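Local atomic coordinates of Ras GTPase-activating-like protein IQGAP2 (Homo sapiens, PDB entry 5CJP), a protein that probably binds active Rho-family GTPases of the Cdc42/Rac type through a Ras-GAP-related domain and acts as a scaffold rather than as a GTPase activator. Residues E120-K125 / S261-N266; I129-V134 / E288-M293; N179-T184 / N294-E299; N189-S194 / R305-E310; L274-A277 / L282-G285. All blocks are in the same frame, centred on the assembly; numbering follows the deposited sequence.

Contact 1 of 5, residues E120-K125 / S261-N266; sequences EIIDDK and SDQRRN
Q263 and I122 carry the polar part of this contact. The amide nitrogen NE2 of Q263 donates to the backbone O of I122 at 2.8 Å, with an N-H...O angle of 144°. The oxygen lies close to the plane of the glutamine amide, while the donor stands tilted from the plane of the I122 carbonyl. The bond is made at the end of helix 111-123, where D124 is the first residue to leave helical geometry. Q263 CG sits beside the backbone N (chi1 -59°) and the chain runs extended from there, carrying the amide across to the other helix. The other amide atom, OE1, accepts from the backbone N of N260, so both ends of the group are engaged and its rotation is fixed.

Van der Waals contacts are few: I122 CG2 lies against the same Q263 amide, the two side chains crossing at about a right angle. One turn on from Q263, N266 CB meets I121 CG2 at 4.0 Å; I121 also packs on V183 and V187 of helix 167-193.

A glutamine from the first turn of one helix thus ties down the last turn of another, a helix-to-helix junction within the all-helical Ras-GAP-type fold.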
# COMPACT_ATOMS: atom_id res chain seq x y z
N GLU E 120 -21.47 -12.36 23.35
CA GLU E 120 -22.00 -13.09 24.49
C GLU E 120 -22.43 -14.51 24.10
O GLU E 120 -22.24 -15.45 24.87
CB GLU E 120 -23.20 -12.37 25.08
CG GLU E 120 -22.86 -11.27 26.04
CD GLU E 120 -24.10 -10.66 26.67
OE1 GLU E 120 -23.95 -9.81 27.57
OE2 GLU E 120 -25.22 -11.03 26.25
N ILE E 121 -23.02 -14.65 22.92
CA ILE E 121 -23.49 -15.95 22.46
C ILE E 121 -22.31 -16.81 21.99
O ILE E 121 -22.40 -18.05 22.00
CB ILE E 121 -24.50 -15.78 21.30
CG1 ILE E 121 -25.71 -14.99 21.79
CG2 ILE E 121 -24.92 -17.14 20.78
CD1 ILE E 121 -26.61 -14.51 20.69
N ILE E 122 -21.24 -16.15 21.56
CA ILE E 122 -20.02 -16.84 21.09
C ILE E 122 -19.23 -17.35 22.28
O ILE E 122 -18.76 -18.48 22.29
CB ILE E 122 -19.09 -15.88 20.27
CG1 ILE E 122 -19.67 -15.56 18.88
CG2 ILE E 122 -17.77 -16.50 20.03
CD1 ILE E 122 -21.10 -15.80 18.76
N ASP E 123 -19.10 -16.50 23.29
CA ASP E 123 -18.34 -16.83 24.49
C ASP E 123 -18.92 -17.89 25.41
O ASP E 123 -18.19 -18.54 26.16
CB ASP E 123 -18.09 -15.54 25.30
CG ASP E 123 -17.13 -14.58 24.60
OD1 ASP E 123 -16.88 -13.49 25.16
OD2 ASP E 123 -16.63 -14.92 23.51
N ASP E 124 -20.23 -18.09 25.37
CA ASP E 124 -20.84 -19.10 26.23
C ASP E 124 -20.43 -20.49 25.78
O ASP E 124 -21.10 -21.12 24.97
CB ASP E 124 -22.36 -19.00 26.21
CG ASP E 124 -22.99 -19.80 27.32
OD1 ASP E 124 -22.33 -20.76 27.80
OD2 ASP E 124 -24.13 -19.49 27.72
N LYS E 125 -19.31 -20.97 26.32
CA LYS E 125 -18.77 -22.28 25.99
C LYS E 125 -19.70 -23.46 26.26
O LYS E 125 -19.37 -24.59 25.91
CB LYS E 125 -17.46 -22.48 26.77
CG LYS E 125 -16.23 -22.56 25.89
CD LYS E 125 -14.96 -22.41 26.71
CE LYS E 125 -14.91 -21.05 27.41
NZ LYS E 125 -13.64 -20.83 28.15
N SER E 261 -19.17 -25.11 14.95
CA SER E 261 -20.45 -25.46 14.36
C SER E 261 -21.54 -25.13 15.37
O SER E 261 -22.66 -24.77 15.01
CB SER E 261 -20.48 -26.95 14.04
OG SER E 261 -19.32 -27.34 13.34
N ASP E 262 -21.20 -25.25 16.65
CA ASP E 262 -22.15 -24.97 17.71
C ASP E 262 -22.47 -23.48 17.81
O ASP E 262 -23.60 -23.10 18.08
CB ASP E 262 -21.60 -25.47 19.05
CG ASP E 262 -21.58 -26.99 19.13
OD1 ASP E 262 -20.74 -27.52 19.89
OD2 ASP E 262 -22.40 -27.64 18.45
N GLN E 263 -21.46 -22.65 17.57
CA GLN E 263 -21.65 -21.20 17.62
C GLN E 263 -22.44 -20.79 16.39
O GLN E 263 -23.30 -19.90 16.46
CB GLN E 263 -20.29 -20.50 17.67
CG GLN E 263 -19.44 -20.92 18.87
CD GLN E 263 -18.04 -20.31 18.87
OE1 GLN E 263 -17.29 -20.46 17.91
NE2 GLN E 263 -17.69 -19.64 19.96
N ARG E 264 -22.17 -21.45 15.27
CA ARG E 264 -22.89 -21.18 14.02
C ARG E 264 -24.36 -21.51 14.18
O ARG E 264 -25.24 -20.70 13.84
CB ARG E 264 -22.35 -22.04 12.89
CG ARG E 264 -21.43 -21.31 11.97
CD ARG E 264 -22.17 -20.27 11.15
NE ARG E 264 -21.31 -19.11 10.94
CZ ARG E 264 -20.04 -19.17 10.54
NH1 ARG E 264 -19.49 -20.35 10.30
NH2 ARG E 264 -19.33 -18.07 10.40
N ARG E 265 -24.62 -22.72 14.67
CA ARG E 265 -25.98 -23.20 14.88
C ARG E 265 -26.73 -22.31 15.88
O ARG E 265 -27.95 -22.16 15.79
CB ARG E 265 -25.94 -24.65 15.36
CG ARG E 265 -27.27 -25.36 15.31
CD ARG E 265 -27.12 -26.75 15.87
NE ARG E 265 -26.03 -27.47 15.21
CZ ARG E 265 -26.08 -27.91 13.95
NH1 ARG E 265 -27.16 -27.70 13.22
NH2 ARG E 265 -25.03 -28.54 13.43
N ASN E 266 -25.99 -21.73 16.82
CA ASN E 266 -26.60 -20.84 17.81
C ASN E 266 -26.98 -19.52 17.16
O ASN E 266 -28.15 -19.12 17.20
CB ASN E 266 -25.63 -20.60 18.98
CG ASN E 266 -25.61 -21.75 19.99
OD1 ASN E 266 -24.81 -21.76 20.92
ND2 ASN E 266 -26.49 -22.73 19.80

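Contact 2 of 5, residues I129-V134 / E288-M293; sequences INTNPV and EHLSSM
H289 points its imidazole at the backbone of T131, where NE2 donates to T131 O at 2.8 Å. The oxygen lies at the ring edge, near the ring plane, and the donor comes nearly along the C=O axis. The P133 and H289 side chains meet from opposite directions, P133 CD coming obliquely to within 3.3 Å of H289 NE2. Beside this, L290 CD2 packs against T131 CB at 3.7 Å, the two side chains crossing at about a right angle, and L290 CD1 lies over one face of the H289 ring, toward its rim.

A side-chain torsion and two local turns position these groups. H289 CG stands between the backbone N and the carbonyl carbon (chi1 57°), which directs the ring toward T131. N130 OD1 accepts from N132 N at 3.1 Å, an Asx turn around T131, while E288 O takes both the N and OG of S291. Further out, T131 rests on L180, P133 on T160 and A163, and L290 on F283.

A leucine in place of H289 would probably leave the buried T131 carbonyl without this donor and P133 without its flat neighbour. Donation to a carbonyl implies that NE2 carries a proton, whatever the state of ND1.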
# COMPACT_ATOMS: atom_id res chain seq x y z
N ILE E 129 -27.68 -24.59 21.34
CA ILE E 129 -29.07 -24.58 20.90
C ILE E 129 -29.20 -25.48 19.67
O ILE E 129 -28.31 -25.50 18.80
CB ILE E 129 -29.53 -23.15 20.55
CG1 ILE E 129 -29.38 -22.24 21.77
CG2 ILE E 129 -30.98 -23.15 20.10
CD1 ILE E 129 -29.49 -20.77 21.44
N ASN E 130 -30.28 -26.24 19.60
CA ASN E 130 -30.53 -27.13 18.47
C ASN E 130 -32.02 -27.45 18.39
O ASN E 130 -32.53 -28.31 19.13
CB ASN E 130 -29.74 -28.43 18.58
CG ASN E 130 -29.58 -29.13 17.23
OD1 ASN E 130 -30.54 -29.31 16.48
ND2 ASN E 130 -28.36 -29.54 16.93
N THR E 131 -32.71 -26.77 17.50
CA THR E 131 -34.14 -26.94 17.32
C THR E 131 -34.52 -28.14 16.46
O THR E 131 -35.66 -28.24 16.01
CB THR E 131 -34.74 -25.67 16.71
OG1 THR E 131 -33.99 -25.30 15.54
CG2 THR E 131 -34.66 -24.53 17.70
N ASN E 132 -33.57 -29.04 16.24
CA ASN E 132 -33.82 -30.21 15.40
C ASN E 132 -33.84 -31.51 16.19
O ASN E 132 -32.80 -32.06 16.55
CB ASN E 132 -32.77 -30.29 14.29
CG ASN E 132 -33.08 -31.38 13.27
OD1 ASN E 132 -34.09 -32.07 13.36
ND2 ASN E 132 -32.20 -31.53 12.28
N PRO E 133 -35.05 -32.03 16.45
CA PRO E 133 -35.27 -33.27 17.20
C PRO E 133 -34.38 -34.43 16.78
O PRO E 133 -33.60 -34.92 17.60
CB PRO E 133 -36.75 -33.55 16.94
CG PRO E 133 -37.33 -32.18 16.91
CD PRO E 133 -36.33 -31.43 16.03
N VAL E 134 -34.48 -34.86 15.52
CA VAL E 134 -33.65 -35.98 15.06
C VAL E 134 -32.17 -35.75 15.30
O VAL E 134 -31.42 -36.70 15.58
CB VAL E 134 -33.84 -36.29 13.54
CG1 VAL E 134 -35.22 -36.86 13.29
CG2 VAL E 134 -33.64 -35.03 12.71
N GLU E 288 -43.62 -27.61 14.02
CA GLU E 288 -44.60 -27.61 15.09
C GLU E 288 -43.99 -27.70 16.47
O GLU E 288 -44.50 -27.09 17.41
CB GLU E 288 -45.58 -28.76 14.91
CG GLU E 288 -46.92 -28.35 14.31
CD GLU E 288 -47.67 -27.34 15.16
OE1 GLU E 288 -47.90 -27.63 16.36
OE2 GLU E 288 -48.05 -26.27 14.63
N HIS E 289 -42.89 -28.43 16.60
CA HIS E 289 -42.24 -28.60 17.90
C HIS E 289 -41.69 -27.30 18.50
O HIS E 289 -41.30 -27.26 19.67
CB HIS E 289 -41.14 -29.64 17.78
CG HIS E 289 -40.11 -29.31 16.75
ND1 HIS E 289 -40.44 -29.00 15.45
CD2 HIS E 289 -38.77 -29.21 16.83
CE1 HIS E 289 -39.35 -28.73 14.77
NE2 HIS E 289 -38.31 -28.85 15.59
N LEU E 290 -41.69 -26.23 17.71
CA LEU E 290 -41.21 -24.93 18.17
C LEU E 290 -42.37 -23.96 18.39
O LEU E 290 -42.17 -22.82 18.79
CB LEU E 290 -40.24 -24.33 17.15
CG LEU E 290 -38.76 -24.69 17.25
CD1 LEU E 290 -38.59 -26.18 17.35
CD2 LEU E 290 -38.04 -24.15 16.02
N SER E 291 -43.59 -24.45 18.14
CA SER E 291 -44.81 -23.64 18.27
C SER E 291 -44.96 -22.88 19.58
O SER E 291 -45.70 -21.90 19.65
CB SER E 291 -46.03 -24.53 18.05
OG SER E 291 -46.15 -25.51 19.07
N SER E 292 -44.29 -23.33 20.63
CA SER E 292 -44.39 -22.65 21.91
C SER E 292 -43.87 -21.21 21.80
O SER E 292 -44.19 -20.36 22.63
CB SER E 292 -43.60 -23.40 22.98
OG SER E 292 -42.24 -23.52 22.62
N MET E 293 -43.09 -20.95 20.75
CA MET E 293 -42.51 -19.63 20.52
C MET E 293 -43.42 -18.70 19.73
O MET E 293 -43.14 -17.52 19.61
CB MET E 293 -41.17 -19.75 19.79
CG MET E 293 -40.10 -20.52 20.57
SD MET E 293 -38.46 -20.65 19.77
CE MET E 293 -37.64 -19.21 20.41

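Contact 3 of 5, residues N179-T184 / N294-E299; sequences NLRRVT and NNYLSE
The ring of Y296 has R181 over one face and T184 at its edge. R181 CG stands almost above the ring centre, 4.1 Å from the centroid of the Y296 ring and 10° off the normal, a CH-pi contact made by the aliphatic part of the arginine. The guanidinium does not stack: its plane is turned 61° from the ring, the chain bends at chi2 and chi3, and NH1 forms a salt bridge with E178. At the edge, near the ring plane, T184 CG2 lies 3.4 Å from Y296 OH and 3.9 Å from Y296 CE2.

Y296 CG is anti to the backbone N (chi1 173°), which sends the ring across to helix 167-193, where the backbones are well separated: R181 CA and Y296 CA are 8.1 Å apart. The phenolic OH has a weak hydrogen bond to D185 OD2. T184 presents its methyl to the tyrosine while its hydroxyl bonds within its own helix: OG1 donates to L180 O at 2.6 Å from above the carbonyl plane, and that oxygen also accepts from T184 N. T184 is further packed on V270 and L274 of helix 261-278.

With an alanine instead of Y296, R181 CG and the T184 methyl would probably lose their shared surface, opening a gap between the helices, and D185 would lose its weak phenolic partner.

The arrangement is helix-to-helix packing bridged by one long aromatic side chain, joining the first turn of helix 294-311 to the middle of helix 167-193 in an all-helical bundle.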
# COMPACT_ATOMS: atom_id res chain seq x y z
N ASN E 179 -33.20 -21.30 26.03
CA ASN E 179 -31.95 -20.61 25.76
C ASN E 179 -32.13 -19.68 24.56
O ASN E 179 -31.83 -18.49 24.64
CB ASN E 179 -30.83 -21.61 25.46
CG ASN E 179 -30.43 -22.44 26.67
OD1 ASN E 179 -29.90 -21.91 27.65
ND2 ASN E 179 -30.68 -23.73 26.61
N LEU E 180 -32.62 -20.25 23.46
CA LEU E 180 -32.82 -19.50 22.23
C LEU E 180 -33.63 -18.23 22.43
O LEU E 180 -33.23 -17.15 21.99
CB LEU E 180 -33.53 -20.39 21.18
CG LEU E 180 -33.01 -20.41 19.72
CD1 LEU E 180 -34.07 -21.07 18.84
CD2 LEU E 180 -32.71 -19.01 19.20
N ARG E 181 -34.77 -18.35 23.11
CA ARG E 181 -35.62 -17.19 23.36
C ARG E 181 -34.92 -16.13 24.18
O ARG E 181 -35.16 -14.94 24.03
CB ARG E 181 -36.90 -17.62 24.08
CG ARG E 181 -37.97 -16.54 24.09
CD ARG E 181 -38.53 -16.37 25.48
NE ARG E 181 -37.50 -15.88 26.39
CZ ARG E 181 -37.38 -16.26 27.66
NH1 ARG E 181 -38.22 -17.15 28.17
NH2 ARG E 181 -36.42 -15.74 28.42
N ARG E 182 -34.03 -16.58 25.06
CA ARG E 182 -33.28 -15.70 25.93
C ARG E 182 -32.20 -14.91 25.18
O ARG E 182 -32.07 -13.70 25.38
CB ARG E 182 -32.62 -16.53 27.02
CG ARG E 182 -32.79 -15.98 28.40
CD ARG E 182 -31.82 -16.67 29.32
NE ARG E 182 -30.45 -16.41 28.88
CZ ARG E 182 -29.62 -17.33 28.40
NH1 ARG E 182 -30.01 -18.60 28.29
NH2 ARG E 182 -28.39 -16.98 28.05
N VAL E 183 -31.42 -15.60 24.35
CA VAL E 183 -30.37 -14.92 23.58
C VAL E 183 -30.99 -14.05 22.51
O VAL E 183 -30.51 -12.97 22.22
CB VAL E 183 -29.42 -15.91 22.91
CG1 VAL E 183 -28.13 -15.97 23.67
CG2 VAL E 183 -30.02 -17.28 22.86
N THR E 184 -32.08 -14.53 21.92
CA THR E 184 -32.76 -13.78 20.88
C THR E 184 -33.26 -12.45 21.39
O THR E 184 -33.10 -11.43 20.72
CB THR E 184 -33.96 -14.56 20.33
OG1 THR E 184 -33.51 -15.79 19.77
CG2 THR E 184 -34.68 -13.76 19.26
N ASN E 294 -44.52 -19.23 19.20
CA ASN E 294 -45.41 -18.41 18.40
C ASN E 294 -45.96 -17.20 19.10
O ASN E 294 -46.35 -16.22 18.45
CB ASN E 294 -46.55 -19.26 17.84
CG ASN E 294 -46.06 -20.28 16.85
OD1 ASN E 294 -44.94 -20.19 16.36
ND2 ASN E 294 -46.90 -21.25 16.54
N ASN E 295 -46.01 -17.24 20.43
CA ASN E 295 -46.51 -16.11 21.18
C ASN E 295 -45.43 -15.04 21.17
O ASN E 295 -45.72 -13.86 20.99
CB ASN E 295 -46.84 -16.52 22.61
CG ASN E 295 -47.90 -17.60 22.68
OD1 ASN E 295 -49.03 -17.39 22.22
ND2 ASN E 295 -47.56 -18.74 23.26
N TYR E 296 -44.19 -15.46 21.36
CA TYR E 296 -43.06 -14.54 21.35
C TYR E 296 -42.88 -13.97 19.95
O TYR E 296 -42.61 -12.78 19.77
CB TYR E 296 -41.77 -15.24 21.79
CG TYR E 296 -40.50 -14.41 21.65
CD1 TYR E 296 -40.28 -13.28 22.45
CD2 TYR E 296 -39.50 -14.77 20.75
CE1 TYR E 296 -39.08 -12.54 22.35
CE2 TYR E 296 -38.30 -14.04 20.64
CZ TYR E 296 -38.09 -12.93 21.44
OH TYR E 296 -36.89 -12.24 21.36
N LEU E 297 -43.04 -14.83 18.94
CA LEU E 297 -42.89 -14.40 17.56
C LEU E 297 -43.85 -13.29 17.21
O LEU E 297 -43.49 -12.37 16.51
CB LEU E 297 -43.11 -15.58 16.61
CG LEU E 297 -41.98 -16.60 16.53
CD1 LEU E 297 -42.33 -17.72 15.56
CD2 LEU E 297 -40.73 -15.89 16.11
N SER E 298 -45.09 -13.38 17.70
CA SER E 298 -46.09 -12.37 17.39
C SER E 298 -45.88 -11.05 18.11
O SER E 298 -46.32 -10.01 17.65
CB SER E 298 -47.49 -12.89 17.71
OG SER E 298 -47.73 -14.12 17.05
N GLU E 299 -45.21 -11.10 19.26
CA GLU E 299 -44.94 -9.88 20.01
C GLU E 299 -43.74 -9.22 19.34
O GLU E 299 -43.71 -8.00 19.13
CB GLU E 299 -44.59 -10.21 21.47
CG GLU E 299 -45.62 -11.04 22.20
CD GLU E 299 -45.22 -11.34 23.64
OE1 GLU E 299 -44.10 -11.85 23.86
OE2 GLU E 299 -46.04 -11.08 24.55

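Contact 4 of 5, residues N189-S194 / R305-E310; sequences NSIISS and RKYFKE
Y307 reaches from helix 294-311 to the last turn of helix 167-193 and is crossed there by I191 and I192. A first torsion of 176° holds the ring opposite the backbone N and extended toward the other helix. The two isoleucines take different parts of it. I192 crosses the tyrosine obliquely and sets its CD1 at the root of the side chain, 3.5 Å from Y307 CB and 3.6 Å from Y307 CG; its bend at chi2 (-60°) brings that methyl across. I191 meets the far end at about a right angle, its branch methyl CG2 lying 3.7 Å from Y307 OH and 3.9 Å from Y307 CZ.

This joins two long helices of the Ras-GAP-type helical domain where one of them ends, and the nearest CA pair, I192 CA and Y307 CA, is 6.5 Å apart, tighter than the side-chain-bridged spacing near R181. I191 O also faces the ring obliquely, 3.6 Å from Y307 CE1, and accepts a backbone bond from S194 N.

Serine hydroxyls bond back into the last turn: S193 OG donates to N189 O, which also takes S193 N from the opposite face of its plane, and S194 OG donates to S190 O. M238 of helix 222-243 touches both I191 and Y307, and the loop residues L195 and L198 pack on the tyrosine as well.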
# COMPACT_ATOMS: atom_id res chain seq x y z
N ASN E 189 -33.46 -6.64 21.47
CA ASN E 189 -33.48 -5.37 22.19
C ASN E 189 -32.37 -4.41 21.75
O ASN E 189 -32.59 -3.20 21.70
CB ASN E 189 -33.44 -5.61 23.71
CG ASN E 189 -34.77 -6.15 24.26
OD1 ASN E 189 -34.80 -6.82 25.29
ND2 ASN E 189 -35.88 -5.84 23.58
N SER E 190 -31.20 -4.95 21.42
CA SER E 190 -30.09 -4.11 20.96
C SER E 190 -30.54 -3.40 19.69
O SER E 190 -30.40 -2.18 19.55
CB SER E 190 -28.87 -4.96 20.64
OG SER E 190 -28.54 -5.80 21.72
N ILE E 191 -31.08 -4.19 18.77
CA ILE E 191 -31.57 -3.67 17.50
C ILE E 191 -32.72 -2.67 17.67
O ILE E 191 -32.61 -1.52 17.25
CB ILE E 191 -32.06 -4.82 16.56
CG1 ILE E 191 -30.93 -5.82 16.30
CG2 ILE E 191 -32.55 -4.23 15.25
CD1 ILE E 191 -31.36 -7.12 15.64
N ILE E 192 -33.81 -3.10 18.30
CA ILE E 192 -34.97 -2.22 18.46
C ILE E 192 -34.75 -0.92 19.23
O ILE E 192 -35.36 0.12 18.92
CB ILE E 192 -36.15 -2.97 19.10
CG1 ILE E 192 -36.63 -4.08 18.16
CG2 ILE E 192 -37.28 -2.00 19.42
CD1 ILE E 192 -37.07 -3.56 16.89
N SER E 193 -33.89 -0.95 20.24
CA SER E 193 -33.64 0.25 21.04
C SER E 193 -32.64 1.19 20.38
O SER E 193 -32.47 2.33 20.82
CB SER E 193 -33.13 -0.13 22.43
OG SER E 193 -31.86 -0.73 22.36
N SER E 194 -32.00 0.72 19.32
CA SER E 194 -31.00 1.52 18.64
C SER E 194 -31.34 1.92 17.21
O SER E 194 -30.47 1.91 16.34
CB SER E 194 -29.67 0.78 18.67
OG SER E 194 -29.30 0.51 20.02
N ARG E 305 -42.36 -4.47 13.38
CA ARG E 305 -43.28 -3.68 12.57
C ARG E 305 -43.21 -2.21 12.94
O ARG E 305 -43.20 -1.34 12.08
CB ARG E 305 -44.70 -4.20 12.74
CG ARG E 305 -45.72 -3.51 11.86
CD ARG E 305 -46.73 -2.70 12.67
NE ARG E 305 -47.63 -1.93 11.80
CZ ARG E 305 -48.39 -2.47 10.85
NH1 ARG E 305 -48.38 -3.78 10.64
NH2 ARG E 305 -49.14 -1.68 10.09
N LYS E 306 -43.15 -1.94 14.24
CA LYS E 306 -43.08 -0.56 14.73
C LYS E 306 -41.75 0.09 14.34
O LYS E 306 -41.69 1.28 14.00
CB LYS E 306 -43.25 -0.54 16.25
CG LYS E 306 -43.17 0.84 16.86
CD LYS E 306 -43.28 0.79 18.37
CE LYS E 306 -43.19 2.18 18.96
NZ LYS E 306 -43.31 2.14 20.44
N TYR E 307 -40.69 -0.71 14.40
CA TYR E 307 -39.32 -0.31 14.08
C TYR E 307 -39.19 0.07 12.61
O TYR E 307 -38.74 1.16 12.27
CB TYR E 307 -38.42 -1.50 14.40
CG TYR E 307 -36.97 -1.34 14.06
CD1 TYR E 307 -36.13 -0.54 14.82
CD2 TYR E 307 -36.42 -2.05 12.99
CE1 TYR E 307 -34.76 -0.47 14.54
CE2 TYR E 307 -35.06 -1.97 12.70
CZ TYR E 307 -34.24 -1.19 13.48
OH TYR E 307 -32.89 -1.15 13.22
N PHE E 308 -39.60 -0.85 11.73
CA PHE E 308 -39.54 -0.65 10.29
C PHE E 308 -40.29 0.60 9.86
O PHE E 308 -39.81 1.38 9.05
CB PHE E 308 -40.13 -1.87 9.55
CG PHE E 308 -39.38 -3.15 9.82
CD1 PHE E 308 -40.02 -4.38 9.69
CD2 PHE E 308 -38.05 -3.13 10.23
CE1 PHE E 308 -39.35 -5.57 9.96
CE2 PHE E 308 -37.36 -4.31 10.50
CZ PHE E 308 -38.02 -5.55 10.37
N LYS E 309 -41.49 0.80 10.40
CA LYS E 309 -42.27 1.96 10.04
C LYS E 309 -41.53 3.23 10.42
O LYS E 309 -41.46 4.17 9.64
CB LYS E 309 -43.64 1.94 10.71
CG LYS E 309 -44.49 3.15 10.34
CD LYS E 309 -45.91 3.06 10.88
CE LYS E 309 -46.72 4.26 10.42
NZ LYS E 309 -48.14 4.19 10.87
N GLU E 310 -40.96 3.26 11.62
CA GLU E 310 -40.23 4.44 12.06
C GLU E 310 -38.95 4.65 11.24
O GLU E 310 -38.51 5.78 11.05
CB GLU E 310 -39.88 4.33 13.54
CG GLU E 310 -40.63 5.32 14.41
CD GLU E 310 -40.23 6.77 14.15
OE1 GLU E 310 -39.06 7.14 14.43
OE2 GLU E 310 -41.08 7.54 13.66

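Contact 5 of 5, residues L274-A277 / L282-G285; sequences LQHA and LFEG
H276 and F283 are brought together by matching first torsions: in each, CG lies anti to the carbonyl carbon and beside the backbone N (chi1 -78° and -75°). From helix 261-278 this sends the imidazole toward the loop that follows, and from the loop it carries the phenyl ring back to the imidazole, though the F283 CB itself leaves the backbone at an angle to it. The side chains cross at about a right angle.

The result is an edge-to-face aromatic pair in which F283 supplies the edge and H276 the face. The centroids of the H276 and F283 rings are 4.7 Å apart and the planes stand at 61°, a tilted version of the T-shape. F283 CE2 is the touching atom. It sits above the centre of the imidazole, 3.6 Å from H276 CD2 and equally 3.6 Å from H276 NE2, and F283 CD2 follows at 3.9 Å from H276 ND1.

Both partners are anchored outside the pair. H276 ND1 is hydrogen-bonded to K281 O, which fixes the turn of the imidazole, and F283 N is bonded to N294 OD1 at the start of helix 294-311. F283 also packs on L290 and M293, so its ring is shared between the helix and the loop. The H276 side chain is about 10 Å from a bound GTP and makes no direct contact with it.

Since ND1 bonds to a carbonyl oxygen, which can only accept, it probably carries a proton, while the slightly positive C-H edge of the phenyl meets the imidazole pi cloud, an attraction likely to be stronger if the histidine is neutral.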
# COMPACT_ATOMS: atom_id res chain seq x y z
N LEU E 274 -35.69 -14.65 14.46
CA LEU E 274 -35.92 -13.25 14.12
C LEU E 274 -36.47 -13.04 12.70
O LEU E 274 -37.28 -12.13 12.49
CB LEU E 274 -34.65 -12.42 14.36
CG LEU E 274 -34.24 -12.16 15.82
CD1 LEU E 274 -33.02 -11.25 15.87
CD2 LEU E 274 -35.38 -11.52 16.58
N GLN E 275 -36.06 -13.87 11.74
CA GLN E 275 -36.57 -13.76 10.37
C GLN E 275 -38.07 -13.94 10.45
O GLN E 275 -38.84 -13.07 10.07
CB GLN E 275 -36.03 -14.85 9.47
CG GLN E 275 -35.59 -14.44 8.06
CD GLN E 275 -36.51 -13.46 7.34
OE1 GLN E 275 -36.68 -12.33 7.78
NE2 GLN E 275 -37.09 -13.87 6.20
N HIS E 276 -38.47 -15.10 10.98
CA HIS E 276 -39.89 -15.43 11.14
C HIS E 276 -40.69 -14.30 11.78
O HIS E 276 -41.78 -13.97 11.30
CB HIS E 276 -40.03 -16.69 11.97
CG HIS E 276 -39.75 -17.94 11.20
ND1 HIS E 276 -40.75 -18.68 10.59
CD2 HIS E 276 -38.59 -18.56 10.89
CE1 HIS E 276 -40.21 -19.69 9.94
NE2 HIS E 276 -38.90 -19.64 10.10
N ALA E 277 -40.15 -13.72 12.85
CA ALA E 277 -40.83 -12.63 13.53
C ALA E 277 -40.96 -11.43 12.60
O ALA E 277 -42.04 -10.87 12.46
CB ALA E 277 -40.07 -12.24 14.77
N LEU E 282 -45.41 -17.71 11.89
CA LEU E 282 -45.40 -18.58 13.05
C LEU E 282 -44.87 -19.96 12.69
O LEU E 282 -44.95 -20.41 11.55
CB LEU E 282 -46.81 -18.70 13.62
CG LEU E 282 -47.52 -17.39 13.94
CD1 LEU E 282 -48.91 -17.67 14.48
CD2 LEU E 282 -46.70 -16.60 14.95
N PHE E 283 -44.30 -20.64 13.68
CA PHE E 283 -43.78 -21.97 13.49
C PHE E 283 -44.95 -22.95 13.38
O PHE E 283 -45.96 -22.79 14.05
CB PHE E 283 -42.89 -22.36 14.66
CG PHE E 283 -41.56 -21.68 14.65
CD1 PHE E 283 -40.91 -21.38 15.85
CD2 PHE E 283 -40.92 -21.38 13.45
CE1 PHE E 283 -39.65 -20.79 15.85
CE2 PHE E 283 -39.66 -20.80 13.45
CZ PHE E 283 -39.03 -20.50 14.65
N GLU E 284 -44.81 -23.94 12.51
CA GLU E 284 -45.85 -24.93 12.33
C GLU E 284 -45.44 -25.92 11.26
O GLU E 284 -44.33 -25.84 10.75
CB GLU E 284 -47.17 -24.25 11.96
CG GLU E 284 -47.18 -23.57 10.61
CD GLU E 284 -48.38 -22.66 10.44
OE1 GLU E 284 -48.85 -22.49 9.30
OE2 GLU E 284 -48.85 -22.10 11.45
N GLY E 285 -46.33 -26.86 10.96
CA GLY E 285 -46.06 -27.88 9.96
C GLY E 285 -44.60 -28.25 9.78
O GLY E 285 -43.91 -27.64 8.96

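Contacts 1 to 4 interleave along the chain: their first segments follow one another from 120 to 194, their second from 261 to 310. Contact 5 is nested inside the loops closed by contacts 2, 3 and 4. Contacts 3 and 4 share helices 167-193 and 294-311, with centres about 16 Å apart, while contacts 1 and 5 lie about 21 Å apart on helix 261-278. Contacts 2, 3 and 5 cluster, their centres about 10 to 12 Å apart, and touch through I129, L180 and F283. Contact 1 touches contacts 2 and 3. Contacts 2 to 5 thereby hold helix 294-311 and the loop before it against the GAP-related domain, while contact 1 joins helices 111-123 and 261-278 within it.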